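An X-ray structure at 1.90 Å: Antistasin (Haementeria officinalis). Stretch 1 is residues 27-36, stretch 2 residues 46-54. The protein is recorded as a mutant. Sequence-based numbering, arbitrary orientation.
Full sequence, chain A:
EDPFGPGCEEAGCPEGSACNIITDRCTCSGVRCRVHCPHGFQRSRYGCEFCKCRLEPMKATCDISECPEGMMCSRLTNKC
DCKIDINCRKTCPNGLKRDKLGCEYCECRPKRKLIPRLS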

# COMPACT_ATOMS: atom_id res chain seq x y z
N THR A 27 7.43 11.72 7.33
CA THR A 27 6.56 12.43 6.43
C THR A 27 5.38 11.56 6.02
O THR A 27 4.52 11.98 5.25
CB THR A 27 7.32 12.86 5.21
OG1 THR A 27 8.03 11.73 4.70
CG2 THR A 27 8.35 13.96 5.58
N CYS A 28 5.29 10.38 6.62
CA CYS A 28 4.28 9.41 6.21
C CYS A 28 3.12 9.54 7.14
O CYS A 28 3.31 9.94 8.28
CB CYS A 28 4.84 7.98 6.33
SG CYS A 28 6.10 7.60 5.08
N SER A 29 1.96 9.07 6.71
CA SER A 29 0.76 9.15 7.53
C SER A 29 0.71 8.06 8.59
O SER A 29 0.02 8.20 9.62
CB SER A 29 -0.49 9.07 6.66
OG SER A 29 -0.47 10.10 5.71
N GLY A 30 1.38 6.95 8.32
CA GLY A 30 1.21 5.79 9.17
C GLY A 30 0.10 4.84 8.72
O GLY A 30 -0.80 5.19 7.93
N VAL A 31 0.20 3.61 9.22
CA VAL A 31 -0.72 2.53 8.90
C VAL A 31 -2.03 2.76 9.67
O VAL A 31 -2.01 3.07 10.86
CB VAL A 31 -0.06 1.18 9.29
CG1 VAL A 31 -1.01 0.02 9.06
CG2 VAL A 31 1.23 1.00 8.51
N ARG A 32 -3.17 2.72 8.99
CA ARG A 32 -4.41 3.06 9.67
C ARG A 32 -5.03 1.78 10.20
O ARG A 32 -6.22 1.58 10.07
CB ARG A 32 -5.44 3.75 8.75
CG ARG A 32 -5.04 5.10 8.17
CD ARG A 32 -4.06 4.86 7.05
NE ARG A 32 -4.03 5.86 5.97
CZ ARG A 32 -3.59 7.11 6.09
NH1 ARG A 32 -3.61 7.73 7.28
NH2 ARG A 32 -3.32 7.81 4.99
N CYS A 33 -4.20 0.86 10.70
CA CYS A 33 -4.69 -0.39 11.24
C CYS A 33 -3.69 -0.96 12.23
O CYS A 33 -2.54 -0.48 12.33
CB CYS A 33 -4.91 -1.40 10.12
SG CYS A 33 -3.35 -2.13 9.49
N ARG A 34 -4.08 -2.09 12.80
CA ARG A 34 -3.29 -2.84 13.77
C ARG A 34 -3.21 -4.31 13.36
O ARG A 34 -3.05 -5.19 14.21
CB ARG A 34 -3.93 -2.75 15.17
CG ARG A 34 -3.94 -1.35 15.77
CD ARG A 34 -4.59 -1.39 17.14
NE ARG A 34 -5.17 -0.10 17.54
CZ ARG A 34 -5.67 0.15 18.74
NH1 ARG A 34 -5.59 -0.77 19.71
NH2 ARG A 34 -6.20 1.34 19.00
N VAL A 35 -3.29 -4.58 12.06
CA VAL A 35 -3.05 -5.91 11.53
C VAL A 35 -1.64 -6.41 11.89
O VAL A 35 -0.66 -5.65 11.82
CB VAL A 35 -3.24 -5.91 9.97
CG1 VAL A 35 -2.80 -7.22 9.34
CG2 VAL A 35 -4.71 -5.65 9.65
N HIS A 36 -1.57 -7.66 12.40
CA HIS A 36 -0.33 -8.46 12.37
C HIS A 36 0.11 -8.98 10.98
O HIS A 36 -0.51 -9.85 10.37
CB HIS A 36 -0.46 -9.66 13.31
CG HIS A 36 0.83 -10.42 13.49
ND1 HIS A 36 1.92 -9.87 14.13
CD2 HIS A 36 1.25 -11.59 12.96
CE1 HIS A 36 2.97 -10.67 13.98
NE2 HIS A 36 2.59 -11.71 13.27
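Stretch 2 46-54: YGCEFCKCR

Two disulfides, and no direct hydrogen bond, fasten stretch 2 to stretch 1. Cys-28 SG lies 2.0 Å from Cys-48 SG (chi3 -83°), and Cys-33 SG lies 2.0 Å from Cys-51 SG (chi3 95°), so the links have opposite handedness. The chains run in the same sense: Cys-28 CA is 5.5 Å from Cys-48 CA, Val-31 CA is 4.9 Å from Phe-50 CA, and farther along His-36 CA is 8.1 Å from Cys-53 CA. Stretch 1 has no regular helix or strand; stretch 2 has a short strand at Glu-49 and Phe-50, then turns a corner at Cys-51 and Lys-52, where Lys-52 N donates to Phe-50 O (2.9 Å). Between the disulfides, Val-31 (chi1 t) packs its CG2 3.6 Å from Glu-49 CB and its CG1 3.7 Å from Cys-51 CB. Beyond the second link, Val-35 CG2 rests 3.6 Å from Cys-51 SG, while Val-35 CG1 lies 3.8 Å from Cys-53 SG. Water stands in for direct polar pairing: water 1 accepts a weak bond from Gly-30 N (2.8 Å to its O) and donates to Glu-49 O (2.9 Å from the same O). The contact buries 497 Å², both sides summed.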

# COMPACT_ATOMS: atom_id res chain seq x y z
N TYR A 46 7.48 5.40 -2.79
CA TYR A 46 8.08 6.59 -2.18
C TYR A 46 8.37 6.44 -0.70
O TYR A 46 8.81 7.39 -0.08
CB TYR A 46 7.23 7.83 -2.44
CG TYR A 46 7.36 8.34 -3.88
CD1 TYR A 46 8.54 8.98 -4.31
CD2 TYR A 46 6.36 8.08 -4.84
CE1 TYR A 46 8.73 9.34 -5.64
CE2 TYR A 46 6.54 8.44 -6.18
CZ TYR A 46 7.74 9.06 -6.58
OH TYR A 46 7.96 9.39 -7.91
N GLY A 47 8.10 5.27 -0.12
CA GLY A 47 8.64 4.91 1.18
C GLY A 47 7.75 4.88 2.41
O GLY A 47 8.25 4.72 3.53
N CYS A 48 6.43 4.97 2.21
CA CYS A 48 5.47 4.87 3.31
C CYS A 48 4.72 3.52 3.42
O CYS A 48 4.19 3.00 2.43
CB CYS A 48 4.43 6.01 3.21
SG CYS A 48 5.16 7.67 3.29
N GLU A 49 4.69 2.97 4.63
CA GLU A 49 3.89 1.78 4.97
C GLU A 49 2.37 2.00 4.82
O GLU A 49 1.85 3.10 5.09
CB GLU A 49 4.18 1.30 6.41
CG GLU A 49 5.49 0.55 6.51
CD GLU A 49 5.79 0.01 7.90
OE1 GLU A 49 5.27 0.58 8.86
OE2 GLU A 49 6.56 -0.98 8.02
N PHE A 50 1.68 0.96 4.39
CA PHE A 50 0.25 0.98 4.37
C PHE A 50 -0.20 -0.38 4.81
O PHE A 50 0.61 -1.33 4.82
CB PHE A 50 -0.26 1.32 2.97
CG PHE A 50 0.07 2.71 2.57
CD1 PHE A 50 -0.50 3.79 3.26
CD2 PHE A 50 1.11 2.96 1.66
CE1 PHE A 50 -0.02 5.10 3.07
CE2 PHE A 50 1.59 4.25 1.44
CZ PHE A 50 1.03 5.33 2.15
N CYS A 51 -1.50 -0.49 5.14
CA CYS A 51 -2.04 -1.69 5.78
C CYS A 51 -2.33 -2.82 4.80
O CYS A 51 -3.49 -3.23 4.59
CB CYS A 51 -3.31 -1.36 6.58
SG CYS A 51 -3.83 -2.76 7.61
N LYS A 52 -1.27 -3.39 4.23
CA LYS A 52 -1.35 -4.62 3.45
C LYS A 52 -0.07 -5.37 3.82
O LYS A 52 1.02 -4.77 3.76
CB LYS A 52 -1.33 -4.28 1.94
CG LYS A 52 -1.47 -5.52 1.00
CD LYS A 52 -1.62 -5.14 -0.49
CE LYS A 52 -2.43 -6.20 -1.23
NZ LYS A 52 -3.95 -5.94 -0.96
N CYS A 53 -0.16 -6.67 4.09
CA CYS A 53 1.03 -7.47 4.42
C CYS A 53 1.90 -7.84 3.21
O CYS A 53 1.40 -8.07 2.11
CB CYS A 53 0.61 -8.74 5.15
SG CYS A 53 -0.39 -8.44 6.63
N ARG A 54 3.22 -7.70 3.39
CA ARG A 54 4.21 -8.20 2.44
C ARG A 54 4.05 -9.69 2.26
O ARG A 54 3.86 -10.43 3.23
CB ARG A 54 5.63 -7.99 3.00
CG ARG A 54 6.19 -6.61 2.84
CD ARG A 54 7.64 -6.62 3.23
NE ARG A 54 7.99 -5.27 3.64
CZ ARG A 54 8.50 -4.37 2.81
NH1 ARG A 54 9.05 -4.78 1.66
NH2 ARG A 54 8.63 -3.09 3.20
O HOH W 1 2.90 5.21 6.76
O HOH W 2 -3.08 2.19 5.65